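Local atomic coordinates of D-alanyl transferase DltD (Enterococcus faecium TX0133A04, PDB entry 6PFX), a protein that probably takes part in the transfer of D-alanine to lipoteichoic acid in the Gram-positive cell wall and belongs to the SGNH hydrolase clan. Residues 128-131 / 132-135; 171-174 / 175-178; 387-391 / 392-396; 377-380 / 381-384. All coordinates share one frame; numbering follows the deposited sequence.

How the contacts relate
Going from the N terminus, contact 1 (128-131 / 132-135) comes first, at the C-terminal end of helix 123-132. Contact 2 (171-174 / 175-178) opens the short helix 174-177. Contact 4 (377-380 / 381-384) is a 3-10 turn before helix 384-388, and contact 3 (387-391 / 392-396) follows that helix. Each closes a local turn, and all four lie in series, with no nesting or crossing. Contacts 1 and 2 touch through Phe-131, Leu-130 and Leu-177, with centres about 10 Å apart. Contacts 3 and 4 touch at Gln-387 and Phe-382 and join the C-terminal segment to helices 271-284 and 308-323. The two pairs do not touch each other.

Contact 1: 128-131 / 132-135; sequences DWLF and SMKK
The carbonyl oxygen of Trp-129 is gripped twice by Ser-132. Ser-132 OG donates to Trp-129 O at 2.6 Å, in the carbonyl plane and on a lone pair. Ser-132 N reaches the same oxygen at 2.9 Å, from well above that plane. The serine torsion makes the double grip possible: OG sits between the backbone N and the carbonyl carbon (chi1 83°), turned back toward the helix. Met-133 N adds a weak bond to Trp-129 O and a weak one to Leu-130 O. A water closes the turn, donating to Leu-130 O at 2.5 Å and to Met-133 O at 2.6 Å. These bonds finish helix 123-132, and Met-133 is the first residue to leave helical geometry.

The side chains of Trp-129 and Met-133 run side by side. Met-133 SD approaches the five-membered ring obliquely, offset toward the rim and nearest Trp-129 NE1 at 3.5 Å. This is a Met-aromatic contact. Leu-130 CD2 packs on the same side of the indole. Trp-129 NE1 hydrogen-bonds to Asp-140 of helix 138-147, which together with the sulfur and methyl packing helps to fix the rotation of the indole. The serine hydroxyl bonds back to a carbonyl of the last helical turn. Having given its hydrogen to Trp-129 O, it can accept from Arg-87 of helix 79-89, so one hydroxyl satisfies the carbonyl and ties the helix end to an arginine.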
# COMPACT_ATOMS: atom_id res chain seq x y z
N ASP A 128 -3.28 -20.05 -3.77
CA ASP A 128 -2.91 -20.11 -2.36
C ASP A 128 -4.13 -19.86 -1.48
O ASP A 128 -4.37 -20.58 -0.50
CB ASP A 128 -1.87 -19.03 -2.03
CG ASP A 128 -0.45 -19.39 -2.45
OD1 ASP A 128 -0.16 -20.57 -2.73
OD2 ASP A 128 0.38 -18.46 -2.50
N TRP A 129 -4.89 -18.81 -1.80
CA TRP A 129 -6.07 -18.46 -1.02
C TRP A 129 -7.10 -19.58 -1.07
O TRP A 129 -7.58 -20.04 -0.03
CB TRP A 129 -6.65 -17.17 -1.59
CG TRP A 129 -8.09 -16.92 -1.30
CD1 TRP A 129 -8.68 -16.84 -0.06
CD2 TRP A 129 -9.13 -16.68 -2.25
NE1 TRP A 129 -10.02 -16.58 -0.20
CE2 TRP A 129 -10.32 -16.48 -1.54
CE3 TRP A 129 -9.16 -16.63 -3.65
CZ2 TRP A 129 -11.54 -16.22 -2.17
CZ3 TRP A 129 -10.38 -16.38 -4.28
CH2 TRP A 129 -11.55 -16.18 -3.53
N LEU A 130 -7.41 -20.07 -2.27
CA LEU A 130 -8.43 -21.10 -2.40
C LEU A 130 -8.08 -22.35 -1.60
O LEU A 130 -8.95 -22.93 -0.94
CB LEU A 130 -8.63 -21.46 -3.87
CG LEU A 130 -9.22 -20.37 -4.76
CD1 LEU A 130 -9.25 -20.80 -6.22
CD2 LEU A 130 -10.62 -20.00 -4.32
N PHE A 131 -6.83 -22.80 -1.66
CA PHE A 131 -6.42 -23.99 -0.92
C PHE A 131 -6.29 -23.73 0.57
O PHE A 131 -6.26 -24.69 1.34
CB PHE A 131 -5.12 -24.56 -1.51
CG PHE A 131 -5.32 -25.26 -2.84
CD1 PHE A 131 -5.83 -26.54 -2.91
CD2 PHE A 131 -4.99 -24.62 -4.02
CE1 PHE A 131 -6.03 -27.17 -4.14
CE2 PHE A 131 -5.18 -25.25 -5.25
CZ PHE A 131 -5.69 -26.53 -5.30
N SER A 132 -6.24 -22.45 0.98
CA SER A 132 -6.15 -22.08 2.38
C SER A 132 -7.51 -22.04 3.06
O SER A 132 -7.57 -22.16 4.29
CB SER A 132 -5.53 -20.68 2.52
OG SER A 132 -6.49 -19.64 2.34
N MET A 133 -8.58 -21.87 2.29
CA MET A 133 -9.90 -21.67 2.87
C MET A 133 -10.40 -22.93 3.54
O MET A 133 -10.46 -24.00 2.92
CB MET A 133 -10.90 -21.28 1.77
CG MET A 133 -10.73 -19.88 1.22
SD MET A 133 -11.88 -19.51 -0.12
CE MET A 133 -13.40 -20.12 0.59
N LYS A 134 -10.79 -22.81 4.81
CA LYS A 134 -11.46 -23.89 5.52
C LYS A 134 -12.95 -23.61 5.70
O LYS A 134 -13.72 -24.55 5.89
CB LYS A 134 -10.83 -24.10 6.90
CG LYS A 134 -9.34 -24.44 6.87
CD LYS A 134 -9.06 -25.79 6.19
CE LYS A 134 -9.50 -26.99 7.05
NZ LYS A 134 -9.45 -28.27 6.27
N LYS A 135 -13.36 -22.35 5.62
CA LYS A 135 -14.76 -21.97 5.61
C LYS A 135 -14.86 -20.70 4.78
O LYS A 135 -13.86 -20.02 4.54
CB LYS A 135 -15.29 -21.71 7.02
CG LYS A 135 -14.70 -20.49 7.68
CD LYS A 135 -15.20 -20.33 9.11
CE LYS A 135 -14.69 -19.05 9.74
NZ LYS A 135 -13.20 -18.94 9.66
O HOH W 1 -9.61 -24.81 0.55

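Contact 2: 171-174 / 175-178; sequences LPLP and ESLN
Pro-172 and Leu-177 make the tight apolar side of this turn. Pro-172 CB meets Leu-177 CD2 at 3.8 Å, and Leu-177 CG is almost as near to the same carbon. The two side chains cross obliquely. Leu-177 CG stands anti to its own carbonyl carbon (chi1 -60°), which leads the branch back toward the proline ring. Pro-172 also packs on Ile-162 and Ile-166 of helix 157-167, and Leu-177 reaches Leu-130 and Phe-131 of helix 123-132.

The turn is the start of helix 174-177. Leu-173 is its N-cap residue and Pro-174 begins the helix. Leu-173 O takes Leu-177 N at 3.0 Å, with a weak bond from Ser-176 N beside it. Asn-178 N bonds to Pro-174 O at 2.8 Å.

The other side is looser and largely exposed. Leucine at the N-cap has no side-chain acceptor to offer. A water ties the backbone N of this residue to the first turn of the helix: it lies 2.9 Å from Leu-173 N and 2.7 Å from Ser-176 OG. Glu-175 lies alongside Pro-174 and points the same way. Its chain bends at chi2 (84°), bringing OE1 to 3.6 Å from Pro-174 CD, a plain van der Waals contact. Asn-178 turns its amide outward from the turn, where OD1 accepts a hydrogen bond from Arg-181.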
# COMPACT_ATOMS: atom_id res chain seq x y z
N LEU A 171 -18.50 -23.69 0.32
CA LEU A 171 -17.10 -24.08 0.25
C LEU A 171 -16.89 -25.02 -0.93
O LEU A 171 -17.63 -26.01 -1.07
CB LEU A 171 -16.71 -24.77 1.55
CG LEU A 171 -15.22 -24.99 1.79
CD1 LEU A 171 -14.46 -23.69 1.96
CD2 LEU A 171 -15.08 -25.88 3.02
N PRO A 172 -15.94 -24.74 -1.81
CA PRO A 172 -15.68 -25.66 -2.93
C PRO A 172 -15.29 -27.04 -2.43
O PRO A 172 -14.58 -27.19 -1.43
CB PRO A 172 -14.52 -24.99 -3.67
CG PRO A 172 -14.64 -23.53 -3.32
CD PRO A 172 -15.10 -23.52 -1.89
N LEU A 173 -15.75 -28.07 -3.14
CA LEU A 173 -15.37 -29.42 -2.76
C LEU A 173 -13.87 -29.65 -3.00
O LEU A 173 -13.28 -29.08 -3.91
CB LEU A 173 -16.15 -30.43 -3.60
CG LEU A 173 -17.64 -30.54 -3.32
CD1 LEU A 173 -18.32 -31.44 -4.35
CD2 LEU A 173 -17.86 -31.08 -1.91
N PRO A 174 -13.24 -30.50 -2.18
CA PRO A 174 -11.84 -30.83 -2.45
C PRO A 174 -11.62 -31.35 -3.86
O PRO A 174 -10.59 -31.04 -4.49
CB PRO A 174 -11.51 -31.89 -1.38
CG PRO A 174 -12.49 -31.62 -0.29
CD PRO A 174 -13.74 -31.12 -0.94
N GLU A 175 -12.55 -32.15 -4.38
CA GLU A 175 -12.39 -32.69 -5.72
C GLU A 175 -12.44 -31.58 -6.76
O GLU A 175 -11.81 -31.69 -7.82
CB GLU A 175 -13.48 -33.72 -5.99
CG GLU A 175 -13.41 -34.99 -5.10
CD GLU A 175 -14.06 -34.85 -3.72
OE1 GLU A 175 -14.41 -33.73 -3.29
OE2 GLU A 175 -14.22 -35.89 -3.04
N SER A 176 -13.18 -30.50 -6.46
CA SER A 176 -13.24 -29.35 -7.35
C SER A 176 -11.93 -28.56 -7.33
O SER A 176 -11.37 -28.25 -8.39
CB SER A 176 -14.41 -28.46 -6.93
OG SER A 176 -15.65 -29.12 -7.14
N LEU A 177 -11.44 -28.22 -6.13
CA LEU A 177 -10.17 -27.52 -6.06
C LEU A 177 -9.04 -28.36 -6.63
O LEU A 177 -8.07 -27.82 -7.18
CB LEU A 177 -9.82 -27.14 -4.62
CG LEU A 177 -10.83 -26.24 -3.91
CD1 LEU A 177 -10.43 -26.17 -2.45
CD2 LEU A 177 -10.86 -24.88 -4.54
N ASN A 178 -9.12 -29.68 -6.50
CA ASN A 178 -8.03 -30.53 -6.95
C ASN A 178 -7.77 -30.38 -8.44
O ASN A 178 -6.68 -30.72 -8.90
CB ASN A 178 -8.33 -31.98 -6.60
CG ASN A 178 -7.17 -32.90 -6.90
OD1 ASN A 178 -6.11 -32.79 -6.29
ND2 ASN A 178 -7.37 -33.80 -7.85
O HOH W 2 -17.29 -27.60 -5.57

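Contact 3: 387-391 / 392-396; sequences QHQIP and DKLQL
Gln-389 and Leu-394 meet across the turn by van der Waals packing. Leu-394 CD2 touches the amide end of the glutamine, 3.7 Å from Gln-389 NE2 and 3.8 Å from Gln-389 CD. The bend of Gln-389 at chi2 (93°) turns its amide to this methyl. The other methyl, Leu-394 CD1, rests on the Pro-391 backbone, 3.9 Å from Pro-391 CA. Elsewhere, Ile-390 CG2 lies 3.7 Å from Asp-392 OD1, a contact without a hydrogen bond.

One backbone bond closes the turn: Leu-394 N donates to Pro-391 O at 3.0 Å. With Asp-392 and Lys-393 at its corners, 391-394 is a type I beta turn. A second bond, from side chain to backbone, fixes the glutamine amide: Gln-389 NE2 donates to Ile-390 O of the next residue at 3.2 Å. Here the acceptor lies in the plane of the amide, so the N-H is well aimed.

Charged partners come from helix 308-323. Lys-316 bonds to Pro-391 O and Leu-394 O, and Lys-317 bonds to Gln-389 O. Leu-394 also packs on Phe-320 of that helix.

The turn after helix 384-388 thus offers several backbone carbonyls to two lysines. Its hold on helix 308-323 is both polar, through the lysines, and apolar, through Phe-320. Pro-391 O accepts both from Leu-394 N within the turn and from Lys-316.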
# COMPACT_ATOMS: atom_id res chain seq x y z
N GLN A 387 -19.47 1.80 0.37
CA GLN A 387 -18.74 2.37 -0.76
C GLN A 387 -19.29 3.74 -1.14
O GLN A 387 -18.53 4.65 -1.50
CB GLN A 387 -18.79 1.41 -1.95
CG GLN A 387 -18.08 0.09 -1.71
CD GLN A 387 -18.39 -0.95 -2.78
OE1 GLN A 387 -18.59 -0.62 -3.94
NE2 GLN A 387 -18.43 -2.20 -2.38
N HIS A 388 -20.61 3.92 -1.03
CA HIS A 388 -21.28 5.15 -1.43
C HIS A 388 -21.54 6.11 -0.26
O HIS A 388 -22.11 7.18 -0.48
CB HIS A 388 -22.62 4.82 -2.10
CG HIS A 388 -22.51 3.91 -3.29
ND1 HIS A 388 -21.40 3.90 -4.11
CD2 HIS A 388 -23.37 3.00 -3.80
CE1 HIS A 388 -21.59 3.02 -5.08
NE2 HIS A 388 -22.77 2.46 -4.91
N GLN A 389 -21.10 5.76 0.95
CA GLN A 389 -21.44 6.53 2.14
C GLN A 389 -20.79 7.90 2.11
O GLN A 389 -19.57 8.01 1.94
CB GLN A 389 -20.95 5.77 3.38
CG GLN A 389 -20.94 6.58 4.68
CD GLN A 389 -22.21 6.41 5.48
OE1 GLN A 389 -22.67 5.30 5.72
NE2 GLN A 389 -22.76 7.53 5.93
N ILE A 390 -21.59 8.94 2.33
CA ILE A 390 -21.05 10.30 2.47
C ILE A 390 -20.45 10.45 3.85
O ILE A 390 -21.10 10.10 4.85
CB ILE A 390 -22.15 11.33 2.23
CG1 ILE A 390 -22.79 11.10 0.85
CG2 ILE A 390 -21.58 12.74 2.34
CD1 ILE A 390 -23.93 12.06 0.51
N PRO A 391 -19.22 10.97 3.99
CA PRO A 391 -18.55 10.97 5.30
C PRO A 391 -19.17 11.89 6.34
O PRO A 391 -18.95 11.68 7.54
CB PRO A 391 -17.12 11.43 4.99
CG PRO A 391 -16.93 11.25 3.56
CD PRO A 391 -18.28 11.33 2.90
N ASP A 392 -19.92 12.93 5.94
CA ASP A 392 -20.17 14.04 6.84
C ASP A 392 -21.01 13.66 8.05
O ASP A 392 -20.85 14.26 9.12
CB ASP A 392 -20.86 15.18 6.10
CG ASP A 392 -20.03 15.72 4.97
OD1 ASP A 392 -19.35 14.92 4.29
OD2 ASP A 392 -20.08 16.96 4.75
N LYS A 393 -21.93 12.71 7.92
CA LYS A 393 -22.76 12.32 9.05
C LYS A 393 -22.12 11.26 9.94
O LYS A 393 -22.68 10.95 11.00
CB LYS A 393 -24.13 11.89 8.55
CG LYS A 393 -24.98 13.10 8.16
CD LYS A 393 -26.21 12.72 7.36
CE LYS A 393 -27.39 13.63 7.70
NZ LYS A 393 -28.60 13.30 6.89
N LEU A 394 -20.95 10.75 9.58
CA LEU A 394 -20.33 9.72 10.39
C LEU A 394 -19.88 10.29 11.72
O LEU A 394 -19.33 11.39 11.79
CB LEU A 394 -19.11 9.15 9.68
CG LEU A 394 -19.40 8.38 8.41
CD1 LEU A 394 -18.10 7.99 7.73
CD2 LEU A 394 -20.26 7.15 8.68
N GLN A 395 -20.12 9.53 12.79
CA GLN A 395 -19.66 9.93 14.11
C GLN A 395 -19.28 8.68 14.88
O GLN A 395 -20.03 7.70 14.88
CB GLN A 395 -20.75 10.69 14.86
CG GLN A 395 -20.27 11.39 16.10
CD GLN A 395 -21.27 12.41 16.62
OE1 GLN A 395 -22.41 12.47 16.17
NE2 GLN A 395 -20.83 13.23 17.57
N LEU A 396 -18.12 8.72 15.54
CA LEU A 396 -17.74 7.67 16.47
C LEU A 396 -17.84 8.20 17.90
O LEU A 396 -16.95 8.93 18.34
CB LEU A 396 -16.31 7.22 16.22
CG LEU A 396 -16.07 6.34 14.99
CD1 LEU A 396 -14.61 5.91 14.95
CD2 LEU A 396 -17.00 5.13 15.00

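Contact 4: 377-380 / 381-384; sequences LDDA and FFSK
Phe-382 and Asp-379 lie side by side and point the same way. From the base of the phenylalanine, CB is 3.5 Å from Asp-379 O. CG lies farther from the same oxygen. CD2 is 3.5 Å from Asp-379 O and also comes within 4.0 Å of Asp-379 OD1. CE2, further out, meets Asp-379 OD1 at 3.5 Å. The contact with Asp-379 thus runs along the CD2-CE2 side of the ring, and CZ at the tip lies beyond it. Carboxylate and ring planes are only 18° apart. The ring takes this path because CG is anti to its carbonyl carbon (chi1 -68°).

The backbone forms a 3-10 turn, residues 379-382. Phe-381 N bonds to Asp-378 O, and Phe-382 N to Asp-379 O at 3.0 Å. Asp-378 O also lies at the edge of the Phe-381 ring, near CD2. The Asp-378 side chain opens the turn: OD1 accepts from Ala-380 N at 2.9 Å, which makes an Asx turn; the N-H comes from above the carboxylate plane. At the other end Ala-380 O takes two donors, Ser-383 OG at 2.7 Å in the carbonyl plane and Ser-383 N at 3.0 Å from above it. Ser-383 is the N-cap of helix 384-388, and its OG bonds to Trp-386 N.

The two rings are buried among neighbouring helices. Phe-381 packs on Phe-320 of helix 308-323 and meets Trp-386 edge-to-face. Phe-382 sits against Leu-277 of helix 271-284 and Tyr-142 of helix 138-147.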
# COMPACT_ATOMS: atom_id res chain seq x y z
N LEU A 377 -14.00 -6.53 13.69
CA LEU A 377 -14.31 -6.40 12.27
C LEU A 377 -15.81 -6.30 12.03
O LEU A 377 -16.62 -6.94 12.71
CB LEU A 377 -13.74 -7.57 11.47
CG LEU A 377 -12.22 -7.65 11.43
CD1 LEU A 377 -11.79 -8.99 10.88
CD2 LEU A 377 -11.64 -6.51 10.61
N ASP A 378 -16.18 -5.47 11.06
CA ASP A 378 -17.57 -5.33 10.64
C ASP A 378 -17.65 -5.57 9.14
O ASP A 378 -17.12 -4.79 8.35
CB ASP A 378 -18.10 -3.94 10.96
CG ASP A 378 -19.60 -3.84 10.82
OD1 ASP A 378 -20.24 -4.72 10.17
OD2 ASP A 378 -20.16 -2.88 11.37
N ASP A 379 -18.37 -6.62 8.76
CA ASP A 379 -18.51 -6.97 7.35
C ASP A 379 -19.37 -5.98 6.58
O ASP A 379 -19.36 -6.03 5.35
CB ASP A 379 -19.03 -8.41 7.26
CG ASP A 379 -18.04 -9.43 7.81
OD1 ASP A 379 -16.84 -9.34 7.51
OD2 ASP A 379 -18.48 -10.36 8.54
N ALA A 380 -20.09 -5.08 7.25
CA ALA A 380 -20.80 -4.02 6.54
C ALA A 380 -19.86 -3.23 5.64
O ALA A 380 -20.31 -2.58 4.68
CB ALA A 380 -21.46 -3.04 7.51
N PHE A 381 -18.56 -3.19 5.96
CA PHE A 381 -17.65 -2.39 5.14
C PHE A 381 -17.40 -3.00 3.76
O PHE A 381 -16.77 -2.34 2.92
CB PHE A 381 -16.35 -2.14 5.91
CG PHE A 381 -16.49 -1.18 7.06
CD1 PHE A 381 -16.75 0.17 6.83
CD2 PHE A 381 -16.31 -1.60 8.37
CE1 PHE A 381 -16.86 1.05 7.88
CE2 PHE A 381 -16.45 -0.72 9.43
CZ PHE A 381 -16.69 0.61 9.18
N PHE A 382 -17.90 -4.22 3.49
CA PHE A 382 -17.89 -4.80 2.15
C PHE A 382 -19.06 -4.31 1.29
O PHE A 382 -19.06 -4.55 0.07
CB PHE A 382 -17.90 -6.35 2.22
CG PHE A 382 -16.63 -6.94 2.77
CD1 PHE A 382 -15.40 -6.67 2.17
CD2 PHE A 382 -16.67 -7.77 3.86
CE1 PHE A 382 -14.22 -7.20 2.69
CE2 PHE A 382 -15.50 -8.31 4.39
CZ PHE A 382 -14.27 -8.02 3.79
N SER A 383 -20.03 -3.62 1.88
CA SER A 383 -21.28 -3.31 1.21
C SER A 383 -21.17 -2.11 0.28
O SER A 383 -20.35 -1.21 0.49
CB SER A 383 -22.39 -3.00 2.23
OG SER A 383 -22.18 -1.75 2.86
N LYS A 384 -22.05 -2.09 -0.72
CA LYS A 384 -22.15 -0.93 -1.59
C LYS A 384 -22.60 0.30 -0.82
O LYS A 384 -22.24 1.43 -1.18
CB LYS A 384 -23.09 -1.22 -2.77
CG LYS A 384 -22.54 -2.23 -3.75
CD LYS A 384 -22.41 -1.68 -5.17
CE LYS A 384 -21.77 -2.72 -6.08
NZ LYS A 384 -21.72 -2.25 -7.50